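Local coordinates for protein alginate lyase (Bacteroides ovatus, PDB 3NNB) that probably cleaves the polysaccharide alginate by beta-elimination, as alginate lyases do, at residues P74-D78 against G79-I83; Y116-D120 against E121-Q125; Q150-P153 against G154-G158; K315-I318 against P319-K323; R367-P370 against A371-I375. All coordinates share one frame; numbering follows the deposited sequence.

Interaction 1 (P74-D78 against G79-I83); sequences PSKPD and GLPYI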
loop_
_atom_site.group_PDB
_atom_site.type_symbol
_atom_site.label_atom_id
_atom_site.label_comp_id
_atom_site.label_asym_id
_atom_site.label_seq_id
_atom_site.Cartn_x
_atom_site.Cartn_y
_atom_site.Cartn_z
ATOM N N PRO A 74 -13.970 12.342 -26.078
ATOM C CA PRO A 74 -14.860 13.372 -26.625
ATOM C C PRO A 74 -15.239 13.183 -28.102
ATOM O O PRO A 74 -16.256 13.735 -28.553
ATOM C CB PRO A 74 -14.046 14.669 -26.452
ATOM C CG PRO A 74 -12.627 14.227 -26.417
ATOM C CD PRO A 74 -12.654 12.887 -25.714
ATOM N N SER A 75 -14.470 12.389 -28.821
ATOM C CA SER A 75 -14.765 12.117 -30.248
ATOM C C SER A 75 -15.899 11.082 -30.436
ATOM O O SER A 75 -16.367 10.881 -31.553
ATOM C CB SER A 75 -13.499 11.664 -30.958
ATOM O OG SER A 75 -13.150 10.322 -30.633
ATOM N N LYS A 76 -16.367 10.457 -29.358
ATOM C CA LYS A 76 -17.401 9.429 -29.464
ATOM C C LYS A 76 -18.702 9.920 -28.894
ATOM O O LYS A 76 -18.709 10.626 -27.886
ATOM C CB LYS A 76 -16.972 8.136 -28.760
ATOM C CG LYS A 76 -15.642 7.597 -29.251
ATOM C CD LYS A 76 -15.737 7.075 -30.671
ATOM C CE LYS A 76 -14.381 6.574 -31.166
ATOM N NZ LYS A 76 -13.979 5.320 -30.480
ATOM N N PRO A 77 -19.849 9.508 -29.501
ATOM C CA PRO A 77 -21.161 10.073 -29.142
ATOM C C PRO A 77 -21.519 10.060 -27.647
ATOM O O PRO A 77 -22.072 11.049 -27.130
ATOM C CB PRO A 77 -22.150 9.194 -29.929
ATOM C CG PRO A 77 -21.370 8.684 -31.080
ATOM C CD PRO A 77 -19.966 8.503 -30.578
ATOM N N ASP A 78 -21.199 8.953 -26.985
ATOM C CA ASP A 78 -21.470 8.731 -25.580
ATOM C C ASP A 78 -20.164 8.681 -24.756
ATOM O O ASP A 78 -20.142 8.188 -23.632
ATOM C CB ASP A 78 -22.137 7.351 -25.505
ATOM C CG ASP A 78 -21.465 6.348 -26.447
ATOM O OD1 ASP A 78 -20.388 6.708 -27.028
ATOM O OD2 ASP A 78 -22.017 5.239 -26.646
ATOM N N GLY A 79 -19.062 9.132 -25.351
ATOM C CA GLY A 79 -17.758 9.083 -24.686
ATOM C C GLY A 79 -17.141 7.684 -24.652
ATOM O O GLY A 79 -16.080 7.477 -24.050
ATOM N N LEU A 80 -17.751 6.714 -25.331
ATOM C CA LEU A 80 -17.347 5.309 -25.192
ATOM C C LEU A 80 -16.726 4.743 -26.429
ATOM O O LEU A 80 -17.181 5.049 -27.547
ATOM C CB LEU A 80 -18.553 4.430 -24.848
ATOM C CG LEU A 80 -19.281 4.748 -23.577
ATOM C CD1 LEU A 80 -20.564 3.873 -23.525
ATOM C CD2 LEU A 80 -18.340 4.455 -22.428
ATOM N N PRO A 81 -15.701 3.899 -26.277
ATOM C CA PRO A 81 -15.121 3.451 -25.016
ATOM C C PRO A 81 -14.209 4.537 -24.461
ATOM O O PRO A 81 -13.708 5.375 -25.203
ATOM C CB PRO A 81 -14.303 2.219 -25.410
ATOM C CG PRO A 81 -14.032 2.374 -26.850
ATOM C CD PRO A 81 -15.146 3.162 -27.436
ATOM N N TYR A 82 -14.012 4.518 -23.147
ATOM C CA TYR A 82 -13.037 5.398 -22.538
ATOM C C TYR A 82 -11.631 5.223 -23.097
ATOM O O TYR A 82 -11.255 4.164 -23.588
ATOM C CB TYR A 82 -13.034 5.195 -21.014
ATOM C CG TYR A 82 -14.169 5.938 -20.272
ATOM C CD1 TYR A 82 -15.356 6.298 -20.922
ATOM C CD2 TYR A 82 -14.069 6.233 -18.922
ATOM C CE1 TYR A 82 -16.381 6.936 -20.257
ATOM C CE2 TYR A 82 -15.068 6.881 -18.250
ATOM C CZ TYR A 82 -16.261 7.225 -18.905
ATOM O OH TYR A 82 -17.227 7.888 -18.195
ATOM N N ILE A 83 -10.851 6.276 -22.931
ATOM C CA ILE A 83 -9.485 6.336 -23.382
ATOM C C ILE A 83 -8.579 6.693 -22.218
ATOM O O ILE A 83 -9.014 7.266 -21.225
ATOM C CB ILE A 83 -9.314 7.316 -24.565
ATOM C CG1 ILE A 83 -9.834 8.726 -24.207
ATOM C CG2 ILE A 83 -9.980 6.693 -25.839
ATOM C CD1 ILE A 83 -9.442 9.839 -25.261
HETATM O O HOH W 1 -12.874 5.589 -27.759
#
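Lys-76 lays the start of its side chain over the carbonyl of Leu-80, with CB 3.3 Å from Leu-80 O. With CG beside its backbone N (chi1 -55°) and a further bend at chi2, the chain runs past that oxygen, and a last bend at chi4 leaves NZ 3.9 Å from Pro-81 CD; the peptide bond before this proline is cis. A water accepts from Lys-76 NZ and donates to Pro-81 O, bridging the lysine end to the Pro-81 carbonyl. Asp-78 crosses Leu-80 at about a right angle. In one of the two conformers of Asp-78, OD1 accepts from Leu-80 N, 3.1 Å away, the N-H coming from above the carboxylate plane. The backbone bond from Gly-79 N to Lys-76 O, 3.0 Å, closes the turn; Gly-79 has positive phi, which favours glycine. Pro-74 CD and Ile-83 CD1 meet loosely at 4.5 Å near the loop's base. Outside the loop, Leu-80 packs on Pro-153. The type I beta turn from Lys-76 to Gly-79 and the contacts round it shape the surface loop of a beta hairpin that joins antiparallel strands 70-71 and 83-84.

Interaction 2 (Y116-D120 against E121-Q125); sequences YFSGD and EKYAQ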
loop_
_atom_site.group_PDB
_atom_site.type_symbol
_atom_site.label_atom_id
_atom_site.label_comp_id
_atom_site.label_asym_id
_atom_site.label_seq_id
_atom_site.Cartn_x
_atom_site.Cartn_y
_atom_site.Cartn_z
ATOM N N TYR A 116 -2.619 1.826 19.813
ATOM C CA TYR A 116 -1.307 1.327 20.200
ATOM C C TYR A 116 -0.542 2.332 21.024
ATOM O O TYR A 116 0.029 1.988 22.076
ATOM C CB TYR A 116 -0.511 0.947 18.949
ATOM C CG TYR A 116 0.821 0.319 19.260
ATOM C CD1 TYR A 116 0.897 -0.860 20.002
ATOM C CD2 TYR A 116 2.005 0.891 18.810
ATOM C CE1 TYR A 116 2.158 -1.437 20.277
ATOM C CE2 TYR A 116 3.256 0.313 19.080
ATOM C CZ TYR A 116 3.303 -0.846 19.807
ATOM O OH TYR A 116 4.535 -1.407 20.089
ATOM N N PHE A 117 -0.541 3.583 20.572
ATOM C CA PHE A 117 0.269 4.612 21.216
ATOM C C PHE A 117 -0.366 5.126 22.512
ATOM O O PHE A 117 0.363 5.510 23.441
ATOM C CB PHE A 117 0.562 5.757 20.244
ATOM C CG PHE A 117 1.727 5.463 19.329
ATOM C CD1 PHE A 117 3.031 5.635 19.767
ATOM C CD2 PHE A 117 1.532 4.987 18.058
ATOM C CE1 PHE A 117 4.099 5.338 18.926
ATOM C CE2 PHE A 117 2.601 4.673 17.223
ATOM C CZ PHE A 117 3.875 4.849 17.659
ATOM N N SER A 118 -1.704 5.173 22.568
ATOM C CA SER A 118 -2.425 5.826 23.666
ATOM C C SER A 118 -3.009 4.865 24.683
ATOM O O SER A 118 -3.250 5.256 25.843
ATOM C CB SER A 118 -3.569 6.718 23.142
ATOM O OG SER A 118 -4.650 5.921 22.674
ATOM N N GLY A 119 -3.290 3.631 24.264
ATOM C CA GLY A 119 -4.064 2.697 25.039
ATOM C C GLY A 119 -5.523 3.026 25.242
ATOM O O GLY A 119 -6.214 2.327 26.000
ATOM N N ASP A 120 -6.031 4.052 24.554
ATOM C CA ASP A 120 -7.439 4.438 24.709
ATOM C C ASP A 120 -8.322 3.507 23.904
ATOM O O ASP A 120 -8.298 3.520 22.658
ATOM C CB ASP A 120 -7.628 5.879 24.268
ATOM C CG ASP A 120 -8.950 6.471 24.741
ATOM O OD1 ASP A 120 -9.940 5.712 24.895
ATOM O OD2 ASP A 120 -8.973 7.703 24.987
ATOM N N GLU A 121 -9.134 2.723 24.614
ATOM C CA GLU A 121 -9.987 1.720 24.021
ATOM C C GLU A 121 -10.981 2.295 23.011
ATOM O O GLU A 121 -11.442 1.572 22.112
ATOM C CB GLU A 121 -10.756 1.004 25.122
ATOM C CG GLU A 121 -9.836 0.270 26.110
ATOM C CD GLU A 121 -9.237 -1.060 25.554
ATOM O OE1 GLU A 121 -9.799 -1.689 24.598
ATOM O OE2 GLU A 121 -8.213 -1.505 26.139
ATOM N N LYS A 122 -11.327 3.580 23.151
ATOM C CA LYS A 122 -12.349 4.159 22.238
ATOM C C LYS A 122 -11.929 4.061 20.780
ATOM O O LYS A 122 -12.767 3.990 19.894
ATOM C CB LYS A 122 -12.697 5.615 22.576
ATOM C CG LYS A 122 -11.667 6.659 22.271
ATOM C CD LYS A 122 -12.061 7.962 22.924
ATOM C CE LYS A 122 -11.089 9.092 22.586
ATOM N NZ LYS A 122 -11.538 10.409 23.223
ATOM N N TYR A 123 -10.621 4.124 20.535
ATOM C CA TYR A 123 -10.132 4.128 19.182
ATOM C C TYR A 123 -10.235 2.754 18.574
ATOM O O TYR A 123 -10.611 2.619 17.401
ATOM C CB TYR A 123 -8.676 4.619 19.116
ATOM C CG TYR A 123 -8.481 6.051 19.541
ATOM C CD1 TYR A 123 -9.276 7.071 19.042
ATOM C CD2 TYR A 123 -7.528 6.385 20.501
ATOM C CE1 TYR A 123 -9.060 8.380 19.424
ATOM C CE2 TYR A 123 -7.331 7.691 20.883
ATOM C CZ TYR A 123 -8.091 8.675 20.349
ATOM O OH TYR A 123 -7.910 9.983 20.731
ATOM N N ALA A 124 -9.945 1.721 19.371
ATOM C CA ALA A 124 -10.090 0.347 18.881
ATOM C C ALA A 124 -11.554 -0.008 18.619
ATOM O O ALA A 124 -11.871 -0.705 17.640
ATOM C CB ALA A 124 -9.441 -0.672 19.825
ATOM N N GLN A 125 -12.456 0.489 19.487
ATOM C CA GLN A 125 -13.893 0.245 19.325
ATOM C C GLN A 125 -14.359 0.835 18.009
ATOM O O GLN A 125 -15.133 0.211 17.269
ATOM C CB GLN A 125 -14.687 0.810 20.525
ATOM C CG GLN A 125 -16.156 0.397 20.596
ATOM C CD GLN A 125 -17.066 1.130 19.601
ATOM O OE1 GLN A 125 -16.740 2.220 19.054
ATOM N NE2 GLN A 125 -18.242 0.570 19.436
HETATM O O HOH W 2 -5.706 0.068 27.155
HETATM O O HOH W 3 -10.734 9.431 25.955
HETATM O O HOH W 4 -7.118 9.462 24.024
#
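The backbone leaves one helix at Gly-119, with positive phi, and enters the next through Asp-120 at its N-cap, where Asp-120 O accepts from Tyr-123 N at 3.2 Å. The Asp-120 side chain makes the capping bond: with CG anti to its backbone N (chi1 -164°), OD1 reaches forward to the amide of Lys-122, 3.1 Å from its N. That N-H comes from the anti side of the carboxylate, 32° out of its plane, and the bond is nearly straight. Lys-122 runs obliquely past the same carboxylate, its chi1 of +72° placing CG 3.3 Å from Asp-120 OD1. Its extended chain carries NZ to 4.1 Å from Asp-120 OD2, beyond a salt bridge, and a water joins the two atoms. Before the cap, Ser-118 OG accepts from Asp-120 N at 3.0 Å, an ST turn, and is also bonded to Ala-114 O. The same oxygen lies in the plane of the Tyr-123 ring at its edge, 3.6 Å from CD2. A second water links Gly-119 O to Glu-121 OE2, while Glu-121 OE1 takes the amide of Lys-185. The corner thus joins helix 98-118 to helix 121-136; Tyr-123 packs back on Leu-111 and Ala-114 of the first, and reaches helix 27-41 through Ala-37 and a hydroxyl bond to Asp-38.

Interaction 3 (Q150-P153 against G154-G158); sequences QTIP and GKNKG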
loop_
_atom_site.group_PDB
_atom_site.type_symbol
_atom_site.label_atom_id
_atom_site.label_comp_id
_atom_site.label_asym_id
_atom_site.label_seq_id
_atom_site.Cartn_x
_atom_site.Cartn_y
_atom_site.Cartn_z
ATOM N N GLN A 150 -11.267 -2.104 -11.041
ATOM C CA GLN A 150 -10.854 -1.328 -12.226
ATOM C C GLN A 150 -11.457 -1.761 -13.555
ATOM O O GLN A 150 -10.768 -2.002 -14.565
ATOM C CB GLN A 150 -9.336 -1.177 -12.305
ATOM C CG GLN A 150 -8.788 -0.373 -11.169
ATOM C CD GLN A 150 -7.354 0.035 -11.367
ATOM O OE1 GLN A 150 -6.881 0.188 -12.516
ATOM N NE2 GLN A 150 -6.637 0.229 -10.251
ATOM N N THR A 151 -12.780 -1.868 -13.517
ATOM C CA THR A 151 -13.617 -1.799 -14.730
ATOM C C THR A 151 -13.345 -0.520 -15.482
ATOM O O THR A 151 -12.910 0.491 -14.901
ATOM C CB THR A 151 -15.134 -1.817 -14.375
ATOM O OG1 THR A 151 -15.524 -0.597 -13.717
ATOM C CG2 THR A 151 -15.527 -3.063 -13.548
ATOM N N ILE A 152 -13.593 -0.544 -16.776
ATOM C CA ILE A 152 -13.397 0.624 -17.613
ATOM C C ILE A 152 -14.611 0.695 -18.538
ATOM O O ILE A 152 -14.894 -0.249 -19.261
ATOM C CB ILE A 152 -12.152 0.562 -18.468
ATOM C CG1 ILE A 152 -10.874 0.383 -17.644
ATOM C CG2 ILE A 152 -12.085 1.828 -19.375
ATOM C CD1 ILE A 152 -9.639 -0.026 -18.496
ATOM N N PRO A 153 -15.335 1.816 -18.517
ATOM C CA PRO A 153 -16.507 1.985 -19.382
ATOM C C PRO A 153 -16.202 1.721 -20.843
ATOM O O PRO A 153 -15.271 2.295 -21.413
ATOM C CB PRO A 153 -16.890 3.441 -19.138
ATOM C CG PRO A 153 -16.514 3.655 -17.709
ATOM C CD PRO A 153 -15.172 2.973 -17.633
ATOM N N GLY A 154 -16.978 0.822 -21.428
ATOM C CA GLY A 154 -16.825 0.436 -22.807
ATOM C C GLY A 154 -15.745 -0.569 -23.127
ATOM O O GLY A 154 -15.571 -0.906 -24.307
ATOM N N LYS A 155 -14.997 -1.040 -22.119
ATOM C CA LYS A 155 -13.924 -1.964 -22.341
ATOM C C LYS A 155 -14.087 -3.191 -21.469
ATOM O O LYS A 155 -14.779 -3.173 -20.441
ATOM C CB LYS A 155 -12.577 -1.323 -22.017
ATOM C CG LYS A 155 -12.304 -0.062 -22.881
ATOM C CD LYS A 155 -10.882 0.397 -22.826
ATOM C CE LYS A 155 -9.989 -0.320 -23.834
ATOM N NZ LYS A 155 -10.323 0.032 -25.240
ATOM N N ASN A 156 -13.414 -4.244 -21.906
ATOM C CA ASN A 156 -13.298 -5.504 -21.154
ATOM C C ASN A 156 -14.634 -6.168 -20.843
ATOM O O ASN A 156 -14.739 -6.926 -19.872
ATOM C CB ASN A 156 -12.475 -5.258 -19.865
ATOM C CG ASN A 156 -11.038 -4.843 -20.145
ATOM O OD1 ASN A 156 -10.509 -5.163 -21.203
ATOM N ND2 ASN A 156 -10.406 -4.109 -19.211
ATOM N N LYS A 157 -15.662 -5.850 -21.628
ATOM C CA LYS A 157 -16.999 -6.412 -21.484
ATOM C C LYS A 157 -17.532 -6.324 -20.059
ATOM O O LYS A 157 -18.149 -7.262 -19.549
ATOM C CB LYS A 157 -17.004 -7.867 -21.976
ATOM C CG LYS A 157 -16.511 -8.033 -23.425
ATOM C CD LYS A 157 -16.420 -9.512 -23.840
ATOM C CE LYS A 157 -15.849 -9.662 -25.265
ATOM N NZ LYS A 157 -15.710 -11.103 -25.682
ATOM N N GLY A 158 -17.317 -5.172 -19.423
ATOM C CA GLY A 158 -17.866 -4.920 -18.102
ATOM C C GLY A 158 -17.160 -5.599 -16.933
ATOM O O GLY A 158 -17.572 -5.432 -15.790
HETATM O O HOH W 5 -11.454 -3.645 -16.768
HETATM O O HOH W 6 -14.855 -3.033 -17.732
#
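A type II beta turn from Ile-152 to Lys-155 reverses the chain just after strand 148-151, with Pro-153 and Gly-154 at its two corner positions. The amide of Lys-155 closes it onto the carbonyl of Ile-152, N to O 3.0 Å. Gly-154 has the positive phi that this turn type requires at its third position, a backbone shape that favours glycine. Ile-152 and Lys-155 lie side by side and point the same way. The CG2 branch of Ile-152, anti to its own N, meets the aliphatic part of the lysine 3.9 Å away at CD. Bends at chi3 and chi4 then lead the lysine end off from the isoleucine. Both side chains also touch Trp-70 of strand 70-71. One residue earlier, Thr-151 sets CG2 3.8 Å from Gly-158 O, while its hydroxyl is held by Ser-65 O. Two waters bridge the two arms of the turn and the residues that follow it. One accepts from Ile-152 N and lies 2.7 Å from Lys-155 O, to which it can donate; the other donates to Gln-150 O and accepts from Asn-156 ND2, also 2.7 Å away.

Interaction 4 (K315-I318 against P319-K323); sequences KFLI and PYIGK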
loop_
_atom_site.group_PDB
_atom_site.type_symbol
_atom_site.label_atom_id
_atom_site.label_comp_id
_atom_site.label_asym_id
_atom_site.label_seq_id
_atom_site.Cartn_x
_atom_site.Cartn_y
_atom_site.Cartn_z
ATOM N N LYS A 315 20.518 3.728 -6.173
ATOM C CA LYS A 315 21.615 4.528 -6.685
ATOM C C LYS A 315 21.245 5.290 -7.973
ATOM O O LYS A 315 21.774 6.377 -8.219
ATOM C CB LYS A 315 22.859 3.652 -6.910
ATOM C CG LYS A 315 23.653 3.252 -5.668
ATOM C CD LYS A 315 24.825 2.379 -6.093
ATOM C CE LYS A 315 25.631 1.801 -4.937
ATOM N NZ LYS A 315 26.505 0.658 -5.408
ATOM N N PHE A 316 20.333 4.745 -8.786
ATOM C CA PHE A 316 19.797 5.489 -9.956
ATOM C C PHE A 316 19.045 6.735 -9.446
ATOM O O PHE A 316 19.124 7.827 -10.028
ATOM C CB PHE A 316 18.854 4.597 -10.800
ATOM C CG PHE A 316 17.966 5.400 -11.711
ATOM C CD1 PHE A 316 18.451 5.900 -12.897
ATOM C CD2 PHE A 316 16.663 5.722 -11.303
ATOM C CE1 PHE A 316 17.648 6.640 -13.708
ATOM C CE2 PHE A 316 15.844 6.489 -12.117
ATOM C CZ PHE A 316 16.342 6.977 -13.306
ATOM N N LEU A 317 18.251 6.554 -8.388
ATOM C CA LEU A 317 17.380 7.627 -7.916
ATOM C C LEU A 317 18.094 8.762 -7.215
ATOM O O LEU A 317 17.736 9.930 -7.369
ATOM C CB LEU A 317 16.314 7.059 -6.974
ATOM C CG LEU A 317 15.364 8.059 -6.291
ATOM C CD1 LEU A 317 14.469 8.785 -7.343
ATOM C CD2 LEU A 317 14.505 7.316 -5.259
ATOM N N ILE A 318 19.075 8.413 -6.388
ATOM C CA ILE A 318 19.679 9.365 -5.448
ATOM C C ILE A 318 20.150 10.687 -6.078
ATOM O O ILE A 318 19.872 11.742 -5.531
ATOM C CB ILE A 318 20.814 8.685 -4.626
ATOM C CG1 ILE A 318 20.164 7.815 -3.560
ATOM C CG2 ILE A 318 21.782 9.757 -3.997
ATOM C CD1 ILE A 318 21.047 6.742 -2.929
ATOM N N PRO A 319 20.848 10.648 -7.226
ATOM C CA PRO A 319 21.357 11.934 -7.757
ATOM C C PRO A 319 20.302 12.964 -8.075
ATOM O O PRO A 319 20.600 14.169 -8.163
ATOM C CB PRO A 319 22.120 11.517 -9.013
ATOM C CG PRO A 319 22.508 10.076 -8.744
ATOM C CD PRO A 319 21.363 9.495 -7.983
ATOM N N TYR A 320 19.062 12.506 -8.268
ATOM C CA TYR A 320 17.996 13.407 -8.592
ATOM C C TYR A 320 17.342 14.027 -7.383
ATOM O O TYR A 320 16.579 14.967 -7.517
ATOM C CB TYR A 320 16.945 12.692 -9.450
ATOM C CG TYR A 320 17.489 12.238 -10.783
ATOM C CD1 TYR A 320 17.758 13.154 -11.803
ATOM C CD2 TYR A 320 17.724 10.882 -11.036
ATOM C CE1 TYR A 320 18.256 12.735 -13.028
ATOM C CE2 TYR A 320 18.204 10.451 -12.238
ATOM C CZ TYR A 320 18.472 11.383 -13.238
ATOM O OH TYR A 320 18.925 10.905 -14.418
ATOM N N ILE A 321 17.663 13.518 -6.205
ATOM C CA ILE A 321 17.069 14.051 -4.996
ATOM C C ILE A 321 17.740 15.364 -4.675
ATOM O O ILE A 321 18.977 15.441 -4.593
ATOM C CB ILE A 321 17.167 13.067 -3.796
ATOM C CG1 ILE A 321 16.451 11.760 -4.121
ATOM C CG2 ILE A 321 16.558 13.706 -2.553
ATOM C CD1 ILE A 321 16.591 10.673 -3.038
ATOM N N GLY A 322 16.940 16.413 -4.580
ATOM C CA GLY A 322 17.466 17.758 -4.364
ATOM C C GLY A 322 17.921 18.507 -5.607
ATOM O O GLY A 322 18.373 19.647 -5.508
ATOM N N LYS A 323 17.772 17.895 -6.782
ATOM C CA LYS A 323 18.116 18.507 -8.067
ATOM C C LYS A 323 16.840 18.960 -8.735
ATOM O O LYS A 323 15.811 18.328 -8.555
ATOM C CB LYS A 323 18.788 17.451 -8.931
ATOM C CG LYS A 323 19.780 17.921 -9.916
ATOM C CD LYS A 323 20.510 16.760 -10.575
ATOM C CE LYS A 323 21.857 16.462 -9.922
ATOM N NZ LYS A 323 22.683 15.612 -10.778
HETATM O O HOH W 7 20.925 13.492 -3.772
#
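Where helix 310-317 runs on into a 3-10 turn, Phe-316 and the tyrosine four residues later, Tyr-320, incline their rings at 57°, neither stacked nor edge-to-face, with centroids 5.7 Å apart. Tyr-320 puts CE2 over one face of the phenylalanine, 4.1 Å from Phe-316 CZ. The phenylalanine comes within reach because its CG is anti to its backbone N (chi1 162°), while the tyrosine ring turns its edge to Phe-316 O, 3.5 Å from CD2. Trp-328 extends this aromatic group, touching Phe-316 and meeting Tyr-320 edge-to-face. On the inner side Ile-321 sets CD1 4.3 Å from Leu-317 CG, and both residues are buried, against helices 336-351 and 274-293 respectively. Pro-319 CD lies 3.5 Å from Ile-318 CB, a tight fit set largely by the peptide bond between them. In the 3-10 turn Tyr-320 N bonds to Leu-317 O, and Ile-321 N reaches Ile-318 O at 2.9 Å. A water donates to both Ile-318 O and Ile-321 O, 2.7 Å from the former.

Interaction 5 (R367-P370 against A371-I375); sequences RETP and ANKRI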
loop_
_atom_site.group_PDB
_atom_site.type_symbol
_atom_site.label_atom_id
_atom_site.label_comp_id
_atom_site.label_asym_id
_atom_site.label_seq_id
_atom_site.Cartn_x
_atom_site.Cartn_y
_atom_site.Cartn_z
ATOM N N ARG A 367 15.189 16.740 3.065
ATOM C CA ARG A 367 13.842 16.547 3.619
ATOM C C ARG A 367 13.389 17.799 4.398
ATOM O O ARG A 367 14.199 18.340 5.144
ATOM C CB ARG A 367 14.007 15.407 4.626
ATOM C CG ARG A 367 12.794 14.853 5.238
ATOM C CD ARG A 367 13.169 13.838 6.283
ATOM N NE ARG A 367 13.753 12.634 5.703
ATOM C CZ ARG A 367 14.877 12.046 6.148
ATOM N NH1 ARG A 367 15.540 12.571 7.196
ATOM N NH2 ARG A 367 15.345 10.925 5.546
ATOM N N GLU A 368 12.133 18.237 4.213
ATOM C CA GLU A 368 11.558 19.352 4.984
ATOM C C GLU A 368 10.321 18.918 5.785
ATOM O O GLU A 368 9.502 19.742 6.205
ATOM C CB GLU A 368 11.203 20.509 4.043
ATOM C CG GLU A 368 12.439 21.232 3.519
ATOM C CD GLU A 368 12.090 22.393 2.614
ATOM O OE1 GLU A 368 11.233 22.217 1.707
ATOM O OE2 GLU A 368 12.683 23.477 2.814
ATOM N N THR A 369 10.214 17.628 6.047
ATOM C CA THR A 369 9.054 17.040 6.717
ATOM C C THR A 369 8.839 17.600 8.128
ATOM O O THR A 369 9.658 17.393 8.993
ATOM C CB THR A 369 9.238 15.497 6.711
ATOM O OG1 THR A 369 9.503 15.080 5.365
ATOM C CG2 THR A 369 7.992 14.730 7.180
ATOM N N PRO A 370 7.690 18.272 8.371
ATOM C CA PRO A 370 7.433 18.775 9.747
ATOM C C PRO A 370 7.450 17.679 10.804
ATOM O O PRO A 370 7.091 16.512 10.523
ATOM C CB PRO A 370 6.034 19.384 9.633
ATOM C CG PRO A 370 5.931 19.788 8.211
ATOM C CD PRO A 370 6.630 18.699 7.438
ATOM N N ALA A 371 7.858 18.068 12.009
ATOM C CA ALA A 371 8.131 17.116 13.079
ATOM C C ALA A 371 6.892 16.342 13.520
ATOM O O ALA A 371 7.021 15.270 14.105
ATOM C CB ALA A 371 8.765 17.844 14.319
ATOM N N ASN A 372 5.705 16.884 13.263
ATOM C CA ASN A 372 4.460 16.234 13.679
ATOM C C ASN A 372 3.894 15.199 12.649
ATOM O O ASN A 372 2.876 14.581 12.910
ATOM C CB ASN A 372 3.375 17.275 13.992
ATOM C CG ASN A 372 2.901 17.967 12.716
ATOM O OD1 ASN A 372 3.737 18.419 11.945
ATOM N ND2 ASN A 372 1.601 17.981 12.457
ATOM N N LYS A 373 4.544 15.008 11.507
ATOM C CA LYS A 373 4.043 14.058 10.508
ATOM C C LYS A 373 4.227 12.643 11.012
ATOM O O LYS A 373 5.220 12.299 11.650
ATOM C CB LYS A 373 4.798 14.218 9.176
ATOM C CG LYS A 373 4.558 15.556 8.457
ATOM C CD LYS A 373 3.086 15.882 8.240
ATOM C CE LYS A 373 2.900 17.154 7.390
ATOM N NZ LYS A 373 1.461 17.519 7.193
ATOM N N ARG A 374 3.212 11.834 10.762
ATOM C CA ARG A 374 3.158 10.455 11.225
ATOM C C ARG A 374 4.346 9.615 10.828
ATOM O O ARG A 374 4.714 8.701 11.547
ATOM C CB ARG A 374 1.877 9.801 10.715
ATOM C CG ARG A 374 1.552 8.527 11.424
ATOM C CD ARG A 374 0.380 7.810 10.758
ATOM N NE ARG A 374 -0.833 8.608 10.870
ATOM C CZ ARG A 374 -2.038 8.204 10.450
ATOM N NH1 ARG A 374 -2.178 6.997 9.899
ATOM N NH2 ARG A 374 -3.075 8.994 10.617
ATOM N N ILE A 375 4.953 9.896 9.686
ATOM C CA ILE A 375 6.021 9.066 9.171
ATOM C C ILE A 375 7.226 9.042 10.139
ATOM O O ILE A 375 7.944 8.062 10.203
ATOM C CB ILE A 375 6.412 9.506 7.727
ATOM C CG1 ILE A 375 7.241 8.436 7.064
ATOM C CG2 ILE A 375 7.079 10.887 7.757
ATOM C CD1 ILE A 375 7.196 8.531 5.534
#
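Thr-369 and Pro-370 meet Lys-373 across a type I beta turn, Pro-370 to Lys-373, that links helix 359-366 to helix 375-378. The turn is closed by Lys-373 N bonded to Pro-370 O, 3.1 Å apart and almost straight at 168°. The methyl of Thr-369, its CG2, lies 3.8 Å from Lys-373 CG and 4.0 Å from Ile-375 CG2. Lys-373 passes the proline ring at a slant, its CG 3.9 Å from Pro-370 CD; a bend at chi2 (-53°) keeps the rest of the chain along the ring, with Lys-373 CE beside Pro-370 CD and CG. At the ring's CB, Asn-372 brings OD1 to 3.4 Å from that Pro-370 atom. Further out, polar partners fix these groups: Thr-369 OG1 is bonded to Glu-341 and Trp-345, and Arg-374 reaches helix 27-41 through a salt bridge to Asp-36. Asn-372 touches Pro-28 of the same helix, and its ND2 is hydrogen-bonded to Thr-32 OG1.

In the fold
All five contacts are local turns or helix ends. Interactions 1 and 5 are surface contacts; the other three are partly buried. Interactions 1 and 3 are true neighbours: Tyr-82 N is probably hydrogen-bonded to Pro-153 O at 3.1 Å, and Pro-81 CB lies 3.5 Å from Gly-154 O, so hairpin loop and strand-end turn pack together. Interaction 2 lies across the chain's centre from interaction 1, centres about 49 Å apart. Interactions 4 and 5 do not touch, yet helices 336-351 and 359-366 border both. Chemistry follows place: interaction 2 depends on side-chain capping, interaction 4 on aromatic and aliphatic packing; backbone bonds close the turns of 1, 3 and 5, and waters bridge in all but 5.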